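Local structure of methylenetetrahydrofolate--tRNA-(uracil-5-)-methyltransferase TrmFO (Thermus thermophilus, 3G5S) at residues E139-A142 with E143-K146; A426-S429 with G430-P433; E167-L171 with T172-R176; S373-G376 with G377-Y381. The protein probably catalyses the folate-dependent conversion of uridine 54 to 5-methyluridine in tRNA, using FAD as cofactor. All coordinates share one frame; numbering follows the deposited sequence.

In the fold
All four contacts are local, and each is built from two consecutive pieces of chain. From the N terminus, interaction 1 comes first, on helix 139-149, which follows strand 129-131 of the parallel sheet and borders the FAD. Interaction 3 is next. It closes a tight turn in the connection from strand 163-165 to edge strand 175-176 of the antiparallel sheet. Interaction 4 starts helix 374-384, packed against helices 63-74 and 343-361. Interaction 2 comes last, where helix 409-429 runs into a loop. None nest or cross. Interactions 2 and 4 approach to about 6 Å between nearest atoms without touching. Interactions 1 and 3 lie on opposite sides of the chain centre.

Interaction 1: E139-A142 with E143-K146; sequences EALA and EALK
The first two turns of helix 139-149, beside the FAD site, hold Glu139, Leu141 and their partners one turn on. Four backbone bonds of the alpha-helical i to i+4 kind run through them. They include Glu143 N to Glu139 O at 2.9 Å and Lys146 N to Ala142 O at 3.0 Å. On the outer face, Glu143 and Lys146 form an i to i+3 salt bridge, with Lys146 NZ 2.8 Å from Glu143 OE2. The amine meets this oxygen from above the carboxylate plane, 35° out of it. The Glu143 chain bends at chi2 (-63°), and the Lys146 chain bends at chi3 to meet it. A water also donates to Glu143 OE2 at 3.0 Å, and weakly to Glu139 O. The carboxylate oxygen thus receives two donors. On the inner face the apolar contacts within the helix are distant: Leu141 CG lies 4.4 Å from Leu145 CD1, and Leu141 CD1 lies 4.4 Å from Ala144 CB. The two leucines are buried mainly against other parts of the structure. Leu141 touches the FAD. Ala142, Leu145 and Lys146 pack on Leu154 of strand 154-155, while Ala140 rests on Glu120 and Arg122 in loops.

Interaction 2: A426-S429 with G430-P433; sequences AWLS and GLNP
Trp427 and Leu431 meet as helix 409-429 runs out into a loop. Leu431 CD2 sits over one face of the indole, 4.0 Å above the ring plane and offset toward the rim. Its nearest ring atom is Trp427 CZ2, at 4.1 Å. The other methyl, Leu431 CD1, reaches Leu428 CD2 at 4.1 Å. The two branches of Leu431 therefore divide their contacts between two neighbours near the end of helix 409-429. Trp427 CG stands anti to the backbone N (chi1 175°), which swings the indole to where Leu431 can lie over it.

Backbone bonds accompany this packing. Leu431 N donates to Leu428 O at 3.1 Å, and Gly430 N donates to Trp427 O at 3.1 Å. Gly430 N also makes a weak bond to Ala426 O at 3.2 Å. The i to i+3 bonding is consistent with a tighter winding of the chain here. Leu431 CB lies 3.4 Å from Leu428 O.

Further out, Leu355 of helix 343-361 touches both Trp427 and Leu431. Val367, Pro369 and Pro370 also pack on the indole, and its ring meets that of Phe424. Ser429 OG turns back to Ser425 O. Beyond Leu431, Asn432 O, the carbonyl of the cis peptide bond to Pro433, accepts from Arg359 NH2.

Between the side chains the contact is apolar, so it rests mainly on dispersion and the burial of Leu431. The directional bonds here are those of the backbone.

Interaction 3: E167-L171 with T172-R176; sequences ESIDL and TKCFR
The Asp170 and Thr172 side chains cross at a slant within a tight turn, with one carboxylate oxygen doing most of the work. Thr172 OG1 donates to Asp170 OD1 at 2.7 Å, on the syn side and 27° out of the carboxylate plane. Thr172 N donates to the same oxygen at 3.1 Å, from the same face but more steeply, 45° out of the plane. The amide bond makes this an Asx turn. Asp170 CG is anti to its own N (chi1 174°), which carries the carboxylate forward over the turn. Thr172 OG1 takes the crowded position between N and carbonyl carbon and meets it there. Lys173 runs past the other oxygen: its CE is 3.4 Å from Asp170 OD2, but the charged atoms stay apart. Two overlapping turns are closed by Lys173 N to Asp170 O at 3.1 Å and Cys174 N to Leu171 O at 3.2 Å. Cys174 SG rests on Ile169 CG2 at 3.8 Å. Cys174 also packs on Leu187 and Cys189 of strand 187-191, the neighbour of edge strand 175-176. Before the turn, Ile169 touches Leu296, and Asp170 shares backbone bonding with Gly295.

Interaction 4: S373-G376 with G377-Y381; sequences SMLG and GLVRY
Ser373 is the N-cap of helix 374-384, and its O accepts from Gly377 N at 2.8 Å to close the first turn. The side chain does the capping: Ser373 OG accepts from Gly376 N at 3.0 Å, a bent bond with an N-H...O angle of 143°. With chi1 at 71°, OG sits between the backbone N and the carbonyl carbon and is turned forward to Gly376 N. The same OG is also hydrogen-bonded to Pro370 O, so this buried hydroxyl has two partners. The amides of Met374 (present as selenomethionine) and Leu375 are met from outside. Glu70 of helix 63-74 takes Met374 N on OE2 and Leu375 N on OE1. A carboxylate at this end would probably be stabilised by the positive end of the helix dipole.

Further along, the carbonyls are filled in i to i+4 order. Leu378 N donates to Met374 O at 2.9 Å, Val379 N to Leu375 O at 3.0 Å and Arg380 N to Gly376 O at 3.0 Å. The extended Arg380 chain runs back alongside the helix, its CG 3.1 Å from Gly376 O. This brings NE to Pro369 O, and NH2 bonds Ala368 O weakly. Leu375 and Val379 supply the apolar side, facing Phe351 and Leu352 of helix 343-361. Their methyls, Leu375 CD1 and Val379 CG1, lie 3.9 Å apart.

Interaction 1: E139-A142 with E143-K146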
loop_
_atom_site.group_PDB
_atom_site.type_symbol
_atom_site.label_atom_id
_atom_site.label_comp_id
_atom_site.label_asym_id
_atom_site.label_seq_id
_atom_site.Cartn_x
_atom_site.Cartn_y
_atom_site.Cartn_z
ATOM N N GLU A 139 6.182 9.480 -17.600
ATOM C CA GLU A 139 7.626 9.561 -17.513
ATOM C C GLU A 139 8.103 10.971 -17.169
ATOM O O GLU A 139 8.992 11.145 -16.338
ATOM C CB GLU A 139 8.245 9.099 -18.830
ATOM C CG GLU A 139 9.755 9.211 -18.891
ATOM C CD GLU A 139 10.308 8.711 -20.211
ATOM O OE1 GLU A 139 9.828 7.662 -20.693
ATOM O OE2 GLU A 139 11.213 9.366 -20.767
ATOM N N ALA A 140 7.509 11.981 -17.801
ATOM C CA ALA A 140 7.937 13.358 -17.576
ATOM C C ALA A 140 7.760 13.763 -16.114
ATOM O O ALA A 140 8.645 14.384 -15.523
ATOM C CB ALA A 140 7.190 14.323 -18.498
ATOM N N LEU A 141 6.627 13.414 -15.515
ATOM C CA LEU A 141 6.418 13.806 -14.129
ATOM C C LEU A 141 7.322 13.018 -13.187
ATOM O O LEU A 141 7.825 13.563 -12.203
ATOM C CB LEU A 141 4.955 13.680 -13.721
ATOM C CG LEU A 141 4.648 14.276 -12.346
ATOM C CD1 LEU A 141 4.885 15.779 -12.319
ATOM C CD2 LEU A 141 3.216 13.952 -11.960
ATOM N N ALA A 142 7.541 11.739 -13.488
ATOM C CA ALA A 142 8.481 10.951 -12.698
ATOM C C ALA A 142 9.877 11.593 -12.739
ATOM O O ALA A 142 10.553 11.705 -11.715
ATOM C CB ALA A 142 8.533 9.504 -13.194
ATOM N N GLU A 143 10.297 12.040 -13.917
ATOM C CA GLU A 143 11.589 12.711 -14.037
ATOM C C GLU A 143 11.628 13.991 -13.205
ATOM O O GLU A 143 12.633 14.300 -12.566
ATOM C CB GLU A 143 11.897 13.018 -15.503
ATOM C CG GLU A 143 12.242 11.792 -16.326
ATOM C CD GLU A 143 13.508 11.112 -15.844
ATOM O OE1 GLU A 143 14.516 11.814 -15.614
ATOM O OE2 GLU A 143 13.499 9.873 -15.705
ATOM N N ALA A 144 10.532 14.740 -13.217
ATOM C CA ALA A 144 10.448 15.963 -12.432
ATOM C C ALA A 144 10.561 15.678 -10.933
ATOM O O ALA A 144 11.218 16.417 -10.194
ATOM C CB ALA A 144 9.161 16.707 -12.743
ATOM N N LEU A 145 9.917 14.605 -10.484
ATOM C CA LEU A 145 9.987 14.223 -9.080
ATOM C C LEU A 145 11.399 13.792 -8.684
ATOM O O LEU A 145 11.884 14.141 -7.606
ATOM C CB LEU A 145 8.987 13.107 -8.782
ATOM C CG LEU A 145 7.539 13.589 -8.720
ATOM C CD1 LEU A 145 6.581 12.414 -8.840
ATOM C CD2 LEU A 145 7.289 14.376 -7.441
ATOM N N LYS A 146 12.062 13.035 -9.552
ATOM C CA LYS A 146 13.441 12.648 -9.293
ATOM C C LYS A 146 14.358 13.867 -9.213
ATOM O O LYS A 146 15.235 13.931 -8.356
ATOM C CB LYS A 146 13.943 11.681 -10.365
ATOM C CG LYS A 146 13.272 10.320 -10.316
ATOM C CD LYS A 146 13.971 9.305 -11.200
ATOM C CE LYS A 146 14.121 9.793 -12.625
ATOM N NZ LYS A 146 14.811 8.782 -13.473
HETATM O O HOH W 1 10.864 8.471 -15.679
#

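Interaction 2: A426-S429 with G430-P433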
loop_
_atom_site.group_PDB
_atom_site.type_symbol
_atom_site.label_atom_id
_atom_site.label_comp_id
_atom_site.label_asym_id
_atom_site.label_seq_id
_atom_site.Cartn_x
_atom_site.Cartn_y
_atom_site.Cartn_z
ATOM N N ALA A 426 -14.704 9.369 15.893
ATOM C CA ALA A 426 -14.418 10.421 16.861
ATOM C C ALA A 426 -13.456 11.451 16.271
ATOM O O ALA A 426 -13.592 12.652 16.492
ATOM C CB ALA A 426 -13.861 9.830 18.146
ATOM N N TRP A 427 -12.479 10.973 15.510
ATOM C CA TRP A 427 -11.545 11.868 14.844
ATOM C C TRP A 427 -12.291 12.782 13.868
ATOM O O TRP A 427 -12.092 13.997 13.879
ATOM C CB TRP A 427 -10.457 11.058 14.151
ATOM C CG TRP A 427 -9.518 11.890 13.344
ATOM C CD1 TRP A 427 -8.500 12.681 13.805
ATOM C CD2 TRP A 427 -9.507 12.011 11.919
ATOM N NE1 TRP A 427 -7.862 13.291 12.746
ATOM C CE2 TRP A 427 -8.461 12.897 11.579
ATOM C CE3 TRP A 427 -10.282 11.462 10.896
ATOM C CZ2 TRP A 427 -8.168 13.234 10.257
ATOM C CZ3 TRP A 427 -9.996 11.803 9.585
ATOM C CH2 TRP A 427 -8.945 12.676 9.278
ATOM N N LEU A 428 -13.168 12.211 13.044
ATOM C CA LEU A 428 -13.946 13.019 12.098
ATOM C C LEU A 428 -14.737 14.095 12.821
ATOM O O LEU A 428 -14.805 15.239 12.380
ATOM C CB LEU A 428 -14.929 12.151 11.313
ATOM C CG LEU A 428 -14.399 11.200 10.246
ATOM C CD1 LEU A 428 -15.533 10.311 9.756
ATOM C CD2 LEU A 428 -13.778 11.974 9.094
ATOM N N SER A 429 -15.352 13.710 13.932
ATOM C CA SER A 429 -16.227 14.613 14.663
ATOM C C SER A 429 -15.479 15.813 15.230
ATOM O O SER A 429 -16.075 16.852 15.500
ATOM C CB SER A 429 -16.952 13.863 15.784
ATOM O OG SER A 429 -17.866 12.926 15.250
ATOM N N GLY A 430 -14.173 15.662 15.417
ATOM C CA GLY A 430 -13.352 16.735 15.944
ATOM C C GLY A 430 -12.804 17.699 14.908
ATOM O O GLY A 430 -12.177 18.692 15.265
ATOM N N LEU A 431 -13.035 17.419 13.629
ATOM C CA LEU A 431 -12.518 18.278 12.562
ATOM C C LEU A 431 -13.238 19.617 12.476
ATOM O O LEU A 431 -14.466 19.674 12.485
ATOM C CB LEU A 431 -12.630 17.590 11.211
ATOM C CG LEU A 431 -11.805 16.327 10.988
ATOM C CD1 LEU A 431 -12.196 15.712 9.657
ATOM C CD2 LEU A 431 -10.308 16.614 11.038
ATOM N N ASN A 432 -12.459 20.687 12.364
ATOM C CA ASN A 432 -13.003 22.028 12.201
ATOM C C ASN A 432 -12.171 22.783 11.172
ATOM O O ASN A 432 -10.986 23.040 11.402
ATOM C CB ASN A 432 -12.995 22.768 13.536
ATOM C CG ASN A 432 -13.771 24.064 13.487
ATOM O OD1 ASN A 432 -14.269 24.462 12.434
ATOM N ND2 ASN A 432 -13.881 24.729 14.628
ATOM N N PRO A 433 -12.781 23.142 10.027
ATOM C CA PRO A 433 -14.197 22.971 9.679
ATOM C C PRO A 433 -14.571 21.506 9.489
ATOM O O PRO A 433 -13.723 20.694 9.120
ATOM C CB PRO A 433 -14.300 23.693 8.331
ATOM C CG PRO A 433 -12.937 23.538 7.752
ATOM C CD PRO A 433 -12.047 23.794 8.930
#

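Interaction 3: E167-L171 with T172-R176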
loop_
_atom_site.group_PDB
_atom_site.type_symbol
_atom_site.label_atom_id
_atom_site.label_comp_id
_atom_site.label_asym_id
_atom_site.label_seq_id
_atom_site.Cartn_x
_atom_site.Cartn_y
_atom_site.Cartn_z
ATOM N N GLU A 167 4.191 -11.609 16.196
ATOM C CA GLU A 167 3.673 -12.486 17.237
ATOM C C GLU A 167 3.368 -13.893 16.726
ATOM O O GLU A 167 3.199 -14.818 17.515
ATOM C CB GLU A 167 2.432 -11.870 17.886
ATOM C CG GLU A 167 1.161 -12.026 17.073
ATOM C CD GLU A 167 -0.081 -11.629 17.849
ATOM O OE1 GLU A 167 0.020 -10.738 18.719
ATOM O OE2 GLU A 167 -1.161 -12.205 17.591
ATOM N N SER A 168 3.301 -14.057 15.407
ATOM C CA SER A 168 2.991 -15.358 14.819
ATOM C C SER A 168 4.241 -16.194 14.555
ATOM O O SER A 168 4.136 -17.337 14.124
ATOM C CB SER A 168 2.169 -15.205 13.536
ATOM O OG SER A 168 2.960 -14.754 12.447
ATOM N N ILE A 169 5.414 -15.623 14.816
ATOM C CA ILE A 169 6.671 -16.338 14.655
ATOM C C ILE A 169 6.990 -17.180 15.892
ATOM O O ILE A 169 6.840 -16.719 17.024
ATOM C CB ILE A 169 7.835 -15.355 14.417
ATOM C CG1 ILE A 169 7.556 -14.472 13.197
ATOM C CG2 ILE A 169 9.148 -16.111 14.257
ATOM C CD1 ILE A 169 8.538 -13.318 13.040
ATOM N N ASP A 170 7.416 -18.418 15.665
ATOM C CA ASP A 170 7.891 -19.280 16.738
ATOM C C ASP A 170 9.364 -18.984 16.970
ATOM O O ASP A 170 10.233 -19.488 16.253
ATOM C CB ASP A 170 7.671 -20.747 16.371
ATOM C CG ASP A 170 8.265 -21.711 17.381
ATOM O OD1 ASP A 170 8.767 -21.273 18.438
ATOM O OD2 ASP A 170 8.227 -22.929 17.106
ATOM N N LEU A 171 9.638 -18.152 17.969
ATOM C CA LEU A 171 10.990 -17.661 18.203
ATOM C C LEU A 171 11.964 -18.746 18.660
ATOM O O LEU A 171 13.176 -18.548 18.624
ATOM C CB LEU A 171 10.974 -16.496 19.194
ATOM C CG LEU A 171 10.187 -15.265 18.736
ATOM C CD1 LEU A 171 10.041 -14.272 19.877
ATOM C CD2 LEU A 171 10.844 -14.610 17.527
ATOM N N THR A 172 11.446 -19.897 19.074
ATOM C CA THR A 172 12.332 -20.976 19.504
ATOM C C THR A 172 13.073 -21.597 18.321
ATOM O O THR A 172 13.979 -22.408 18.508
ATOM C CB THR A 172 11.582 -22.093 20.265
ATOM O OG1 THR A 172 10.753 -22.827 19.355
ATOM C CG2 THR A 172 10.730 -21.516 21.396
ATOM N N LYS A 173 12.687 -21.220 17.107
ATOM C CA LYS A 173 13.313 -21.764 15.909
ATOM C C LYS A 173 14.095 -20.700 15.142
ATOM O O LYS A 173 14.486 -20.908 13.988
ATOM C CB LYS A 173 12.264 -22.422 15.013
ATOM C CG LYS A 173 11.650 -23.668 15.641
ATOM C CD LYS A 173 10.543 -24.260 14.785
ATOM C CE LYS A 173 9.894 -25.448 15.480
ATOM N NZ LYS A 173 10.872 -26.537 15.765
ATOM N N CYS A 174 14.327 -19.566 15.789
ATOM C CA CYS A 174 15.098 -18.485 15.183
ATOM C C CYS A 174 16.178 -17.970 16.116
ATOM O O CYS A 174 16.165 -18.243 17.310
ATOM C CB CYS A 174 14.204 -17.296 14.838
ATOM S SG CYS A 174 12.579 -17.655 14.204
ATOM N N PHE A 175 17.104 -17.197 15.561
ATOM C CA PHE A 175 18.064 -16.463 16.374
ATOM C C PHE A 175 18.278 -15.061 15.815
ATOM O O PHE A 175 18.295 -14.871 14.597
ATOM C CB PHE A 175 19.383 -17.234 16.546
ATOM C CG PHE A 175 20.130 -17.497 15.262
ATOM C CD1 PHE A 175 19.852 -18.617 14.487
ATOM C CD2 PHE A 175 21.148 -16.649 14.856
ATOM C CE1 PHE A 175 20.562 -18.869 13.323
ATOM C CE2 PHE A 175 21.856 -16.894 13.700
ATOM C CZ PHE A 175 21.562 -18.006 12.928
ATOM N N ARG A 176 18.396 -14.082 16.710
ATOM C CA ARG A 176 18.653 -12.701 16.318
ATOM C C ARG A 176 20.146 -12.516 16.118
ATOM O O ARG A 176 20.940 -12.781 17.020
ATOM C CB ARG A 176 18.179 -11.711 17.395
ATOM C CG ARG A 176 16.674 -11.432 17.461
ATOM C CD ARG A 176 16.160 -10.539 16.320
ATOM N NE ARG A 176 16.432 -9.108 16.487
ATOM C CZ ARG A 176 15.578 -8.229 17.012
ATOM N NH1 ARG A 176 14.390 -8.625 17.448
ATOM N NH2 ARG A 176 15.916 -6.950 17.104
#

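Interaction 4: S373-G376 with G377-Y381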
loop_
_atom_site.group_PDB
_atom_site.type_symbol
_atom_site.label_atom_id
_atom_site.label_comp_id
_atom_site.label_asym_id
_atom_site.label_seq_id
_atom_site.Cartn_x
_atom_site.Cartn_y
_atom_site.Cartn_z
ATOM N N SER A 373 -7.303 3.543 13.718
ATOM C CA SER A 373 -8.068 3.482 12.485
ATOM C C SER A 373 -7.202 2.877 11.398
ATOM O O SER A 373 -5.971 2.964 11.444
ATOM C CB SER A 373 -8.586 4.859 12.071
ATOM O OG SER A 373 -7.560 5.715 11.624
HETATM N N MSE A 374 -7.841 2.266 10.414
HETATM C CA MSE A 374 -7.074 1.664 9.333
HETATM C C MSE A 374 -6.395 2.740 8.477
HETATM O O MSE A 374 -5.227 2.599 8.112
HETATM C CB MSE A 374 -7.945 0.745 8.482
HETATM C CG MSE A 374 -7.179 -0.066 7.445
HETATM SE SE MSE A 374 -5.735 -1.153 8.197
HETATM C CE MSE A 374 -6.769 -2.191 9.465
ATOM N N LEU A 375 -7.100 3.819 8.153
ATOM C CA LEU A 375 -6.448 4.878 7.384
ATOM C C LEU A 375 -5.281 5.461 8.180
ATOM O O LEU A 375 -4.208 5.712 7.630
ATOM C CB LEU A 375 -7.436 5.973 6.978
ATOM C CG LEU A 375 -6.802 7.132 6.202
ATOM C CD1 LEU A 375 -6.016 6.637 4.980
ATOM C CD2 LEU A 375 -7.862 8.135 5.793
ATOM N N GLY A 376 -5.484 5.673 9.475
ATOM C CA GLY A 376 -4.424 6.180 10.323
ATOM C C GLY A 376 -3.235 5.242 10.392
ATOM O O GLY A 376 -2.084 5.663 10.313
ATOM N N GLY A 377 -3.506 3.954 10.552
ATOM C CA GLY A 377 -2.422 2.993 10.573
ATOM C C GLY A 377 -1.656 3.001 9.263
ATOM O O GLY A 377 -0.429 2.914 9.252
ATOM N N LEU A 378 -2.372 3.104 8.152
ATOM C CA LEU A 378 -1.735 3.095 6.848
ATOM C C LEU A 378 -0.812 4.310 6.652
ATOM O O LEU A 378 0.349 4.152 6.275
ATOM C CB LEU A 378 -2.804 3.047 5.781
ATOM C CG LEU A 378 -2.325 2.934 4.342
ATOM C CD1 LEU A 378 -1.474 1.694 4.114
ATOM C CD2 LEU A 378 -3.519 2.955 3.418
ATOM N N VAL A 379 -1.312 5.516 6.912
ATOM C CA VAL A 379 -0.492 6.694 6.655
ATOM C C VAL A 379 0.635 6.842 7.665
ATOM O O VAL A 379 1.702 7.367 7.340
ATOM C CB VAL A 379 -1.320 7.995 6.503
ATOM C CG1 VAL A 379 -2.291 7.845 5.349
ATOM C CG2 VAL A 379 -2.029 8.376 7.802
ATOM N N ARG A 380 0.412 6.369 8.886
ATOM C CA ARG A 380 1.471 6.418 9.873
ATOM C C ARG A 380 2.593 5.427 9.519
ATOM O O ARG A 380 3.768 5.716 9.745
ATOM C CB ARG A 380 0.913 6.305 11.304
ATOM C CG ARG A 380 0.050 7.514 11.664
ATOM C CD ARG A 380 -0.655 7.402 13.003
ATOM N NE ARG A 380 -1.596 8.508 13.172
ATOM C CZ ARG A 380 -1.273 9.718 13.624
ATOM N NH1 ARG A 380 -0.026 9.979 14.000
ATOM N NH2 ARG A 380 -2.202 10.661 13.720
ATOM N N TYR A 381 2.234 4.294 8.912
ATOM C CA TYR A 381 3.223 3.366 8.362
ATOM C C TYR A 381 4.022 4.032 7.228
ATOM O O TYR A 381 5.253 3.960 7.206
ATOM C CB TYR A 381 2.559 2.068 7.870
ATOM C CG TYR A 381 3.535 1.082 7.270
ATOM C CD1 TYR A 381 4.134 0.111 8.057
ATOM C CD2 TYR A 381 3.858 1.118 5.919
ATOM C CE1 TYR A 381 5.029 -0.799 7.524
ATOM C CE2 TYR A 381 4.767 0.218 5.371
ATOM C CZ TYR A 381 5.342 -0.747 6.184
ATOM O OH TYR A 381 6.241 -1.672 5.685
#